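Local coordinates for uncharacterized protein (Legionella pneumophila subsp. pneumophila, PDB 5L1A) that is of unknown function but carries the DUF5638 family domain, here a compact all-helical fragment of a longer, probably membrane-anchored protein, at residues Y44-A49 against V63-N68. Numbering follows the deposited sequence.
With I3C (5-amino-2,4,6-triiodobenzene-1,3-dicarboxylic acid), chain E; I3C (5-amino-2,4,6-triiodobenzene-1,3-dicarboxylic acid), chain B.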
loop_
_atom_site.group_PDB
_atom_site.type_symbol
_atom_site.label_atom_id
_atom_site.label_comp_id
_atom_site.label_asym_id
_atom_site.label_seq_id
_atom_site.Cartn_x
_atom_site.Cartn_y
_atom_site.Cartn_z
ATOM N N TYR A 44 5.732 -1.663 -5.220
ATOM C CA TYR A 44 5.557 -1.623 -6.665
ATOM C C TYR A 44 4.082 -1.583 -7.047
ATOM O O TYR A 44 3.712 -0.893 -8.003
ATOM C CB TYR A 44 6.253 -2.824 -7.299
ATOM C CG TYR A 44 6.026 -2.974 -8.783
ATOM C CD1 TYR A 44 6.792 -2.262 -9.700
ATOM C CD2 TYR A 44 5.052 -3.835 -9.269
ATOM C CE1 TYR A 44 6.585 -2.401 -11.060
ATOM C CE2 TYR A 44 4.839 -3.980 -10.619
ATOM C CZ TYR A 44 5.607 -3.262 -11.512
ATOM O OH TYR A 44 5.393 -3.413 -12.862
ATOM N N PHE A 45 3.228 -2.293 -6.304
ATOM C CA PHE A 45 1.802 -2.333 -6.627
ATOM C C PHE A 45 1.163 -0.949 -6.531
ATOM O O PHE A 45 0.421 -0.535 -7.428
ATOM C CB PHE A 45 1.084 -3.322 -5.705
ATOM C CG PHE A 45 -0.414 -3.264 -5.801
ATOM C CD1 PHE A 45 -1.080 -3.916 -6.820
ATOM C CD2 PHE A 45 -1.159 -2.560 -4.867
ATOM C CE1 PHE A 45 -2.458 -3.863 -6.910
ATOM C CE2 PHE A 45 -2.539 -2.505 -4.954
ATOM C CZ PHE A 45 -3.186 -3.157 -5.977
ATOM N N TYR A 46 1.429 -0.222 -5.448
ATOM C CA TYR A 46 0.758 1.059 -5.260
ATOM C C TYR A 46 1.393 2.159 -6.100
ATOM O O TYR A 46 0.683 2.993 -6.671
ATOM C CB TYR A 46 0.756 1.444 -3.781
ATOM C CG TYR A 46 -0.165 0.592 -2.951
ATOM C CD1 TYR A 46 -1.539 0.774 -3.000
ATOM C CD2 TYR A 46 0.336 -0.400 -2.123
ATOM C CE1 TYR A 46 -2.392 -0.009 -2.241
ATOM C CE2 TYR A 46 -0.505 -1.187 -1.357
ATOM C CZ TYR A 46 -1.868 -0.987 -1.419
ATOM O OH TYR A 46 -2.709 -1.772 -0.662
ATOM N N ASN A 47 2.723 2.175 -6.188
ATOM C CA ASN A 47 3.392 3.169 -7.021
ATOM C C ASN A 47 3.032 2.999 -8.493
ATOM O O ASN A 47 2.746 3.986 -9.180
ATOM C CB ASN A 47 4.904 3.093 -6.813
ATOM C CG ASN A 47 5.359 3.866 -5.584
ATOM O OD1 ASN A 47 5.613 5.067 -5.657
ATOM N ND2 ASN A 47 5.460 3.181 -4.449
ATOM N N SER A 48 3.030 1.759 -8.997
ATOM C CA SER A 48 2.652 1.541 -10.391
ATOM C C SER A 48 1.197 1.900 -10.639
ATOM O O SER A 48 0.858 2.388 -11.722
ATOM C CB SER A 48 2.894 0.087 -10.803
ATOM O OG SER A 48 4.257 -0.273 -10.667
ATOM N N ALA A 49 0.323 1.661 -9.659
ATOM C CA ALA A 49 -1.086 1.989 -9.844
ATOM C C ALA A 49 -1.297 3.494 -9.917
ATOM O O ALA A 49 -2.161 3.967 -10.662
ATOM C CB ALA A 49 -1.926 1.382 -8.720
ATOM N N VAL A 63 -3.726 7.010 -3.834
ATOM C CA VAL A 63 -2.954 7.520 -2.705
ATOM C C VAL A 63 -3.688 7.257 -1.394
ATOM O O VAL A 63 -3.081 6.849 -0.397
ATOM C CB VAL A 63 -2.648 9.018 -2.902
ATOM C CG1 VAL A 63 -2.157 9.642 -1.603
ATOM C CG2 VAL A 63 -1.615 9.206 -4.002
ATOM N N GLU A 64 -5.004 7.475 -1.377
ATOM C CA GLU A 64 -5.790 7.155 -0.190
ATOM C C GLU A 64 -5.770 5.660 0.104
ATOM O O GLU A 64 -5.724 5.252 1.269
ATOM C CB GLU A 64 -7.227 7.648 -0.362
ATOM C CG GLU A 64 -7.364 9.156 -0.321
ATOM C CD GLU A 64 -8.752 9.631 -0.708
ATOM O OE1 GLU A 64 -9.568 8.801 -1.162
ATOM O OE2 GLU A 64 -9.027 10.840 -0.559
ATOM N N GLU A 65 -5.808 4.828 -0.940
ATOM C CA GLU A 65 -5.799 3.384 -0.728
ATOM C C GLU A 65 -4.473 2.926 -0.134
ATOM O O GLU A 65 -4.447 2.055 0.742
ATOM C CB GLU A 65 -6.080 2.657 -2.043
ATOM C CG GLU A 65 -6.181 1.149 -1.908
ATOM C CD GLU A 65 -5.947 0.434 -3.222
ATOM O OE1 GLU A 65 -5.396 1.068 -4.146
ATOM O OE2 GLU A 65 -6.307 -0.759 -3.332
ATOM N N TYR A 66 -3.366 3.503 -0.602
ATOM C CA TYR A 66 -2.058 3.200 -0.031
ATOM C C TYR A 66 -1.977 3.655 1.424
ATOM O O TYR A 66 -1.384 2.971 2.268
ATOM C CB TYR A 66 -0.973 3.874 -0.872
ATOM C CG TYR A 66 0.421 3.313 -0.726
ATOM C CD1 TYR A 66 0.677 2.195 0.059
ATOM C CD2 TYR A 66 1.490 3.912 -1.378
ATOM C CE1 TYR A 66 1.964 1.691 0.185
ATOM C CE2 TYR A 66 2.773 3.419 -1.262
ATOM C CZ TYR A 66 3.007 2.312 -0.479
ATOM O OH TYR A 66 4.291 1.827 -0.365
ATOM N N GLU A 67 -2.577 4.803 1.735
ATOM C CA GLU A 67 -2.530 5.318 3.101
ATOM C C GLU A 67 -3.323 4.439 4.060
ATOM O O GLU A 67 -2.875 4.179 5.184
ATOM C CB GLU A 67 -3.050 6.754 3.132
ATOM C CG GLU A 67 -2.094 7.742 2.515
ATOM C CD GLU A 67 -2.770 9.028 2.109
ATOM O OE1 GLU A 67 -4.015 9.057 2.040
ATOM O OE2 GLU A 67 -2.052 10.013 1.859
ATOM N N ASN A 68 -4.505 3.982 3.642
ATOM C CA ASN A 68 -5.274 3.062 4.474
ATOM C C ASN A 68 -4.527 1.751 4.673
ATOM O O ASN A 68 -4.566 1.165 5.761
ATOM C CB ASN A 68 -6.649 2.802 3.854
ATOM C CG ASN A 68 -7.532 4.035 3.848
ATOM O OD1 ASN A 68 -7.481 4.856 4.763
ATOM N ND2 ASN A 68 -8.352 4.169 2.811
HETATM I I3 I3C E . -7.717 2.155 -5.992
HETATM I I2 I3C E . -4.044 -1.484 -9.551
HETATM I I1 I3C E . -10.071 -1.078 -10.652
HETATM O O8 I3C E . -10.361 1.972 -8.681
HETATM O O9 I3C E . -10.659 0.367 -7.228
HETATM C C10 I3C E . -6.883 -2.029 -10.979
HETATM N N13 I3C E . -4.982 0.635 -7.156
HETATM C C1 I3C E . -8.589 0.419 -8.390
HETATM C C6 I3C E . -7.414 0.820 -7.575
HETATM C C5 I3C E . -6.061 0.274 -7.894
HETATM C C4 I3C E . -5.899 -0.673 -9.032
HETATM C C3 I3C E . -7.073 -1.069 -9.843
HETATM C C2 I3C E . -8.414 -0.525 -9.519
HETATM C C7 I3C E . -9.956 0.955 -8.079
HETATM O O11 I3C E . -6.896 -3.255 -10.731
HETATM O O12 I3C E . -6.710 -1.589 -12.136
HETATM I I3 I3C B . -15.027 3.917 -0.362
HETATM I I2 I3C B . -11.121 0.580 3.003
HETATM I I1 I3C B . -9.906 1.632 -2.920
HETATM O O8 I3C B . -12.412 4.438 -2.942
HETATM O O9 I3C B . -13.441 2.587 -3.507
HETATM C C10 I3C B . -9.501 0.473 0.124
HETATM N N13 I3C B . -13.696 2.360 2.184
HETATM C C1 I3C B . -12.397 2.657 -1.387
HETATM C C6 I3C B . -13.268 2.819 -0.201
HETATM C C5 I3C B . -12.902 2.212 1.097
HETATM C C4 I3C B . -11.651 1.439 1.190
HETATM C C3 I3C B . -10.768 1.264 0.018
HETATM C C2 I3C B . -11.148 1.877 -1.268
HETATM C C7 I3C B . -12.776 3.269 -2.698
HETATM O O11 I3C B . -8.472 1.043 0.540
HETATM O O12 I3C B . -9.515 -0.735 -0.207
#
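Helices 33-51 and 56-77 run antiparallel here, the axes of segments 44-49 and 63-68 10.0 Å apart at 163°; Tyr-46 and Tyr-66 have the closest CA atoms, 6.3 Å apart. Flat aromatic rings fill this wide separation and bury their faces against each other in an offset stack, centroids 4.4 Å apart and planes only 7° from parallel. Tyr-46 CG lies anti to its carbonyl carbon, Tyr-66 CG anti to its backbone N; a Tyr-66 chi2 of 4° keeps CA near the ring plane and turns that ring flat against Tyr-46. The offset places Tyr-46 CB over the Tyr-66 face, 3.6 Å from the ring centroid, as a CH-pi contact. The edge of Phe-45, one residue earlier, brings CD2 over the centre of the opposite face of Tyr-46, so both faces are covered. The Tyr-66 hydroxyl is hydrogen-bonded to Asp-19 of helix 8-25; Asn-47 ND2 is hydrogen-bonded to Lys-43 O, one turn earlier, and also to Asp-19.

Glu-65, extended beyond CG, reaches the edge of Tyr-46, where CE1 lies 3.7 Å from Glu-65 CD, with carboxylate and ring nearly perpendicular. Its OE1 accepts a bent hydrogen bond from I3C (chain E) N13 at 3.1 Å; Ala-49 CB touches N13 at 3.5 Å, its short side chain letting I3C approach the helix. Glu-65 CG meets I3C (chain B) O11. The arrangement is an antiparallel helical hairpin within a helical bundle, its aromatic interface bordered by two sites occupied by I3C, a triiodinated phasing compound and probably no natural ligand.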